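Local coordinates for E2A dna-binding protein (Human adenovirus 5, PDB 2WB0) that binds single-stranded DNA and, by forming multimers, unwinds the template without ATP during the elongation phase of viral strand-displacement replication, at residues A[12-17]-A[77-82]; A[249-254]-A[268-273]. All coordinates share one frame; numbering follows the deposited sequence.

Contact 1: residues A[12-17]-A[77-82]; sequences MEAARA and AYLQSF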
loop_
_atom_site.group_PDB
_atom_site.type_symbol
_atom_site.label_atom_id
_atom_site.label_comp_id
_atom_site.label_asym_id
_atom_site.label_seq_id
_atom_site.Cartn_x
_atom_site.Cartn_y
_atom_site.Cartn_z
ATOM N N MET A 12 -22.895 -3.767 -15.265
ATOM C CA MET A 12 -22.357 -4.112 -16.570
ATOM C C MET A 12 -22.547 -2.954 -17.553
ATOM O O MET A 12 -21.701 -2.687 -18.381
ATOM C CB MET A 12 -23.001 -5.397 -17.111
ATOM C CG MET A 12 -22.448 -6.673 -16.413
ATOM S SD MET A 12 -20.795 -7.005 -17.080
ATOM C CE MET A 12 -21.065 -7.581 -18.736
ATOM N N GLU A 13 -23.704 -2.311 -17.487
ATOM C CA GLU A 13 -23.997 -1.211 -18.393
ATOM C C GLU A 13 -23.011 -0.034 -18.225
ATOM O O GLU A 13 -22.430 0.471 -19.227
ATOM C CB GLU A 13 -25.431 -0.736 -18.124
ATOM C CG GLU A 13 -25.929 0.328 -19.118
ATOM C CD GLU A 13 -27.319 0.896 -18.691
ATOM O OE1 GLU A 13 -27.596 1.013 -17.463
ATOM O OE2 GLU A 13 -28.139 1.203 -19.578
ATOM N N ALA A 14 -22.833 0.361 -16.988
ATOM C CA ALA A 14 -21.937 1.486 -16.603
ATOM C C ALA A 14 -20.514 1.160 -17.067
ATOM O O ALA A 14 -19.821 2.009 -17.708
ATOM C CB ALA A 14 -22.003 1.677 -15.144
ATOM N N ALA A 15 -20.107 -0.103 -16.870
ATOM C CA ALA A 15 -18.733 -0.511 -17.147
ATOM C C ALA A 15 -18.539 -0.524 -18.640
ATOM O O ALA A 15 -17.533 -0.041 -19.170
ATOM C CB ALA A 15 -18.414 -1.938 -16.492
ATOM N N ARG A 16 -19.535 -1.006 -19.371
ATOM C CA ARG A 16 -19.407 -0.994 -20.810
ATOM C C ARG A 16 -19.398 0.440 -21.379
ATOM O O ARG A 16 -18.647 0.733 -22.302
ATOM C CB ARG A 16 -20.499 -1.870 -21.471
ATOM C CG ARG A 16 -20.397 -1.896 -22.995
ATOM C CD ARG A 16 -18.966 -2.281 -23.468
ATOM N NE ARG A 16 -18.910 -3.668 -23.875
ATOM C CZ ARG A 16 -19.178 -4.098 -25.101
ATOM N NH1 ARG A 16 -19.519 -3.249 -26.059
ATOM N NH2 ARG A 16 -19.102 -5.389 -25.358
ATOM N N ALA A 17 -20.190 1.325 -20.798
ATOM C CA ALA A 17 -20.204 2.749 -21.217
ATOM C C ALA A 17 -18.778 3.352 -21.131
ATOM O O ALA A 17 -18.247 3.942 -22.075
ATOM C CB ALA A 17 -21.125 3.519 -20.312
ATOM N N ALA A 77 -14.192 -0.488 -7.369
ATOM C CA ALA A 77 -14.962 -0.291 -6.177
ATOM C C ALA A 77 -16.120 0.695 -6.393
ATOM O O ALA A 77 -17.202 0.547 -5.772
ATOM C CB ALA A 77 -14.045 0.197 -5.052
ATOM N N TYR A 78 -15.870 1.724 -7.204
ATOM C CA TYR A 78 -16.930 2.748 -7.446
ATOM C C TYR A 78 -18.048 2.160 -8.301
ATOM O O TYR A 78 -19.238 2.389 -8.026
ATOM C CB TYR A 78 -16.332 4.024 -8.060
ATOM C CG TYR A 78 -15.778 4.906 -6.958
ATOM C CD1 TYR A 78 -16.638 5.502 -6.004
ATOM C CD2 TYR A 78 -14.427 5.168 -6.877
ATOM C CE1 TYR A 78 -16.138 6.312 -4.949
ATOM C CE2 TYR A 78 -13.893 5.991 -5.815
ATOM C CZ TYR A 78 -14.752 6.527 -4.850
ATOM O OH TYR A 78 -14.269 7.279 -3.839
ATOM N N LEU A 79 -17.678 1.351 -9.269
ATOM C CA LEU A 79 -18.652 0.670 -10.116
ATOM C C LEU A 79 -19.519 -0.297 -9.325
ATOM O O LEU A 79 -20.750 -0.271 -9.440
ATOM C CB LEU A 79 -17.913 -0.096 -11.208
ATOM C CG LEU A 79 -17.846 0.168 -12.689
ATOM C CD1 LEU A 79 -18.697 1.343 -13.312
ATOM C CD2 LEU A 79 -16.423 0.177 -13.137
ATOM N N GLN A 80 -18.898 -1.096 -8.453
ATOM C CA GLN A 80 -19.642 -1.973 -7.554
ATOM C C GLN A 80 -20.591 -1.180 -6.642
ATOM O O GLN A 80 -21.785 -1.531 -6.513
ATOM C CB GLN A 80 -18.654 -2.812 -6.721
ATOM C CG GLN A 80 -17.994 -3.884 -7.563
ATOM C CD GLN A 80 -17.061 -4.798 -6.707
ATOM O OE1 GLN A 80 -16.964 -4.636 -5.493
ATOM N NE2 GLN A 80 -16.387 -5.739 -7.364
ATOM N N SER A 81 -20.074 -0.126 -5.992
ATOM C CA SER A 81 -20.910 0.759 -5.200
ATOM C C SER A 81 -22.070 1.366 -6.025
ATOM O O SER A 81 -23.193 1.308 -5.571
ATOM C CB SER A 81 -20.094 1.838 -4.454
ATOM O OG SER A 81 -19.030 1.244 -3.647
ATOM N N PHE A 82 -21.797 1.890 -7.225
ATOM C CA PHE A 82 -22.825 2.496 -8.084
ATOM C C PHE A 82 -23.971 1.489 -8.306
ATOM O O PHE A 82 -25.183 1.793 -8.078
ATOM C CB PHE A 82 -22.230 2.888 -9.421
ATOM C CG PHE A 82 -23.241 3.301 -10.473
ATOM C CD1 PHE A 82 -23.897 4.544 -10.390
ATOM C CD2 PHE A 82 -23.420 2.541 -11.607
ATOM C CE1 PHE A 82 -24.790 4.947 -11.378
ATOM C CE2 PHE A 82 -24.328 2.943 -12.632
ATOM C CZ PHE A 82 -25.004 4.149 -12.512
#
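Ala14 of helix 7-21 meets Leu79 and Phe82 of helix 64-83 in a helix-helix contact of the all-alpha region of the adenovirus DNA-binding protein. The axes of the two short segments run at 141° to each other, nearer antiparallel than perpendicular, and approach to 9.9 Å. Across this spacing the methyls of Ala14 and Ala15 meet the larger side chains of Leu79 and Phe82.

Leu79 shows this from its base outward. Its CA-CB bond is directed at helix 7-21, and Ala15 is the nearest residue by backbone, the CA atoms of Ala15 and Leu79 being 7.1 Å apart. At the branch point, Leu79 CG lies 4.4 Å from Ala15 CB, a loose apolar approach. Leu79 CD2 stays level with CG, also 4.4 Å from Ala15 CB. The other methyl, CD1, turns to Ala14, 3.8 Å from its CB, and also lies beside the backbone N of Ala15. Trp314 of helix 300-315 touches Leu79 as well, while Phe32 packs on Ala15. Ala14, Ala15 and Leu79 are all buried.

Phe82, one turn after Leu79, is the more open flank. With CG anti to the backbone N (chi1 170°), its ring extends from helix 64-83 to the methyl of Ala14, which meets it obliquely. Lys10 makes a cation-pi contact with the same ring, and its NZ donates to Phe82 O. The side-chain contacts between 12-17 and 77-82 are all apolar, and Ala14 CB comes nearest the ring at its CE2 corner, 3.6 Å away.

Contact 2: residues A[249-254]-A[268-273]; sequences NAEDLD and HHPALI
The backbone of 249-254 makes a type I beta turn from Asn249 to Asp252, and it faces an inverse gamma turn centred on Pro270, with the CA atoms of Ala250 and Pro270 6.2 Å apart. Both turns belong to the link between the antiparallel neighbours 242-246 and 271-276 in the second zinc-binding family region. The beta turn is closed weakly, Asp252 N lying 3.1 Å from Asn249 O. The gamma turn is tighter: Ala271 N donates to His269 O over 2.7 Å, and Pro270 has the phi/psi of -81°/63° expected at its centre. His269 is the first residue to leave helical geometry after helix 261-268, so this turn redirects the chain from the helix into the strand that starts at Ala271.

Pro270 supplies the whole of the second segment's side of the contact, through two neighbouring ring carbons. Its CB faces the methyl of Ala250, with 4.1 Å between the two CB atoms, an apolar approach at ordinary packing distance. Both CA-CB bonds point across the gap. Glu251 arrives differently: its CA-CB bond is not aimed at Pro270, but the chain is extended beyond CG (chi2 151°) and brings the carboxylate over to the ring at a slant. The carboxylate carbon CD of Glu251 is 3.9 Å from Pro270 CG, so across this contact the acid group rests against a hydrocarbon corner.

A backbone hydrogen bond between Pro270 and Leu247 ties the turn to the residue just after strand 242-246. The contact is small, with 103 Å² buried in total, and lies at the surface, where Glu251 OE2 reaches 3.8 Å from Pro270 CG.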
loop_
_atom_site.group_PDB
_atom_site.type_symbol
_atom_site.label_atom_id
_atom_site.label_comp_id
_atom_site.label_asym_id
_atom_site.label_seq_id
_atom_site.Cartn_x
_atom_site.Cartn_y
_atom_site.Cartn_z
ATOM N N ASN A 249 17.456 14.407 -3.128
ATOM C CA ASN A 249 17.756 15.793 -3.591
ATOM C C ASN A 249 16.803 16.891 -2.991
ATOM O O ASN A 249 17.025 18.107 -3.170
ATOM C CB ASN A 249 17.885 15.849 -5.130
ATOM C CG ASN A 249 19.001 14.924 -5.672
ATOM O OD1 ASN A 249 18.820 14.237 -6.676
ATOM N ND2 ASN A 249 20.151 14.897 -5.002
ATOM N N ALA A 250 15.793 16.467 -2.218
ATOM C CA ALA A 250 14.705 17.344 -1.825
ATOM C C ALA A 250 15.079 18.496 -0.907
ATOM O O ALA A 250 14.297 19.456 -0.788
ATOM C CB ALA A 250 13.563 16.575 -1.263
ATOM N N GLU A 251 16.274 18.470 -0.317
ATOM C CA GLU A 251 16.689 19.648 0.475
ATOM C C GLU A 251 17.521 20.711 -0.251
ATOM O O GLU A 251 17.519 21.877 0.140
ATOM C CB GLU A 251 17.238 19.250 1.834
ATOM C CG GLU A 251 16.078 18.966 2.804
ATOM C CD GLU A 251 16.421 17.936 3.877
ATOM O OE1 GLU A 251 16.107 18.211 5.063
ATOM O OE2 GLU A 251 16.986 16.859 3.521
ATOM N N ASP A 252 18.152 20.301 -1.352
ATOM C CA ASP A 252 18.809 21.189 -2.322
ATOM C C ASP A 252 17.736 22.115 -2.992
ATOM O O ASP A 252 18.009 22.836 -3.970
ATOM C CB ASP A 252 19.560 20.296 -3.337
ATOM C CG ASP A 252 20.998 20.798 -3.694
ATOM O OD1 ASP A 252 21.135 21.579 -4.675
ATOM O OD2 ASP A 252 21.988 20.349 -3.066
ATOM N N LEU A 253 16.517 22.088 -2.431
ATOM C CA LEU A 253 15.377 22.890 -2.918
ATOM C C LEU A 253 15.106 24.099 -2.031
ATOM O O LEU A 253 15.115 24.005 -0.804
ATOM C CB LEU A 253 14.094 22.054 -2.961
ATOM C CG LEU A 253 13.768 21.103 -4.100
ATOM C CD1 LEU A 253 12.631 20.227 -3.654
ATOM C CD2 LEU A 253 13.365 21.850 -5.357
ATOM N N ASP A 254 14.813 25.214 -2.689
ATOM C CA ASP A 254 14.449 26.474 -2.043
ATOM C C ASP A 254 12.937 26.488 -1.700
ATOM O O ASP A 254 12.095 26.772 -2.551
ATOM C CB ASP A 254 14.856 27.630 -2.979
ATOM C CG ASP A 254 14.534 28.996 -2.420
ATOM O OD1 ASP A 254 14.452 29.155 -1.176
ATOM O OD2 ASP A 254 14.361 29.913 -3.261
ATOM N N HIS A 268 9.379 19.626 3.654
ATOM C CA HIS A 268 9.516 19.554 5.124
ATOM C C HIS A 268 9.760 18.185 5.663
ATOM O O HIS A 268 10.443 18.041 6.701
ATOM C CB HIS A 268 8.273 20.093 5.831
ATOM C CG HIS A 268 7.941 21.511 5.445
ATOM N ND1 HIS A 268 6.650 21.984 5.389
ATOM C CD2 HIS A 268 8.739 22.557 5.105
ATOM C CE1 HIS A 268 6.659 23.266 5.042
ATOM N NE2 HIS A 268 7.910 23.623 4.811
ATOM N N HIS A 269 9.228 17.167 4.986
ATOM C CA HIS A 269 9.457 15.821 5.460
ATOM C C HIS A 269 9.936 14.935 4.306
ATOM O O HIS A 269 9.174 14.172 3.747
ATOM C CB HIS A 269 8.131 15.289 6.044
ATOM C CG HIS A 269 7.503 16.241 7.001
ATOM N ND1 HIS A 269 8.034 16.490 8.265
ATOM C CD2 HIS A 269 6.413 17.026 6.879
ATOM C CE1 HIS A 269 7.244 17.346 8.890
ATOM N NE2 HIS A 269 6.269 17.697 8.071
ATOM N N PRO A 270 11.234 14.999 3.989
ATOM C CA PRO A 270 11.735 14.417 2.720
ATOM C C PRO A 270 11.940 12.918 2.793
ATOM O O PRO A 270 13.039 12.451 2.547
ATOM C CB PRO A 270 13.071 15.138 2.538
ATOM C CG PRO A 270 13.541 15.350 3.968
ATOM C CD PRO A 270 12.299 15.717 4.721
ATOM N N ALA A 271 10.862 12.151 3.018
ATOM C CA ALA A 271 10.917 10.668 2.918
ATOM C C ALA A 271 9.488 10.220 2.625
ATOM O O ALA A 271 8.531 10.854 3.100
ATOM C CB ALA A 271 11.419 9.978 4.240
ATOM N N LEU A 272 9.346 9.209 1.767
ATOM C CA LEU A 272 8.041 8.661 1.431
ATOM C C LEU A 272 7.883 7.251 2.005
ATOM O O LEU A 272 8.821 6.471 2.012
ATOM C CB LEU A 272 7.916 8.529 -0.094
ATOM C CG LEU A 272 7.341 9.731 -0.848
ATOM C CD1 LEU A 272 7.219 11.098 -0.155
ATOM C CD2 LEU A 272 7.338 9.701 -2.345
ATOM N N ILE A 273 6.657 6.929 2.416
ATOM C CA ILE A 273 6.312 5.531 2.728
ATOM C C ILE A 273 6.146 4.872 1.345
ATOM O O ILE A 273 5.423 5.381 0.481
ATOM C CB ILE A 273 4.924 5.470 3.449
ATOM C CG1 ILE A 273 5.041 6.070 4.855
ATOM C CG2 ILE A 273 4.304 3.982 3.357
ATOM C CD1 ILE A 273 3.693 6.205 5.648
#

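Overall arrangement
From the N terminus, the chain passes through helices 7-21, 26-31 and 40-53 to helix 64-83, where contact 1 closes a loop of 59 intervening residues, 37 of them helical. It then runs through strand 95-99, the sheet of 118-124, 158-165 and 185-186, helix 189-206 and strand 216-220, which pairs with 95-99. Contact 2 opens after strand 242-246 and closes a shorter loop of 13 intervening residues that includes most of helix 261-268, within the connection to strand 271-276. The loops lie in series, neither nested nor crossed. The centres of contacts 1 and 2 are about 39 Å apart. Helix 300-315 touches residues of segments 77-82 and 268-273.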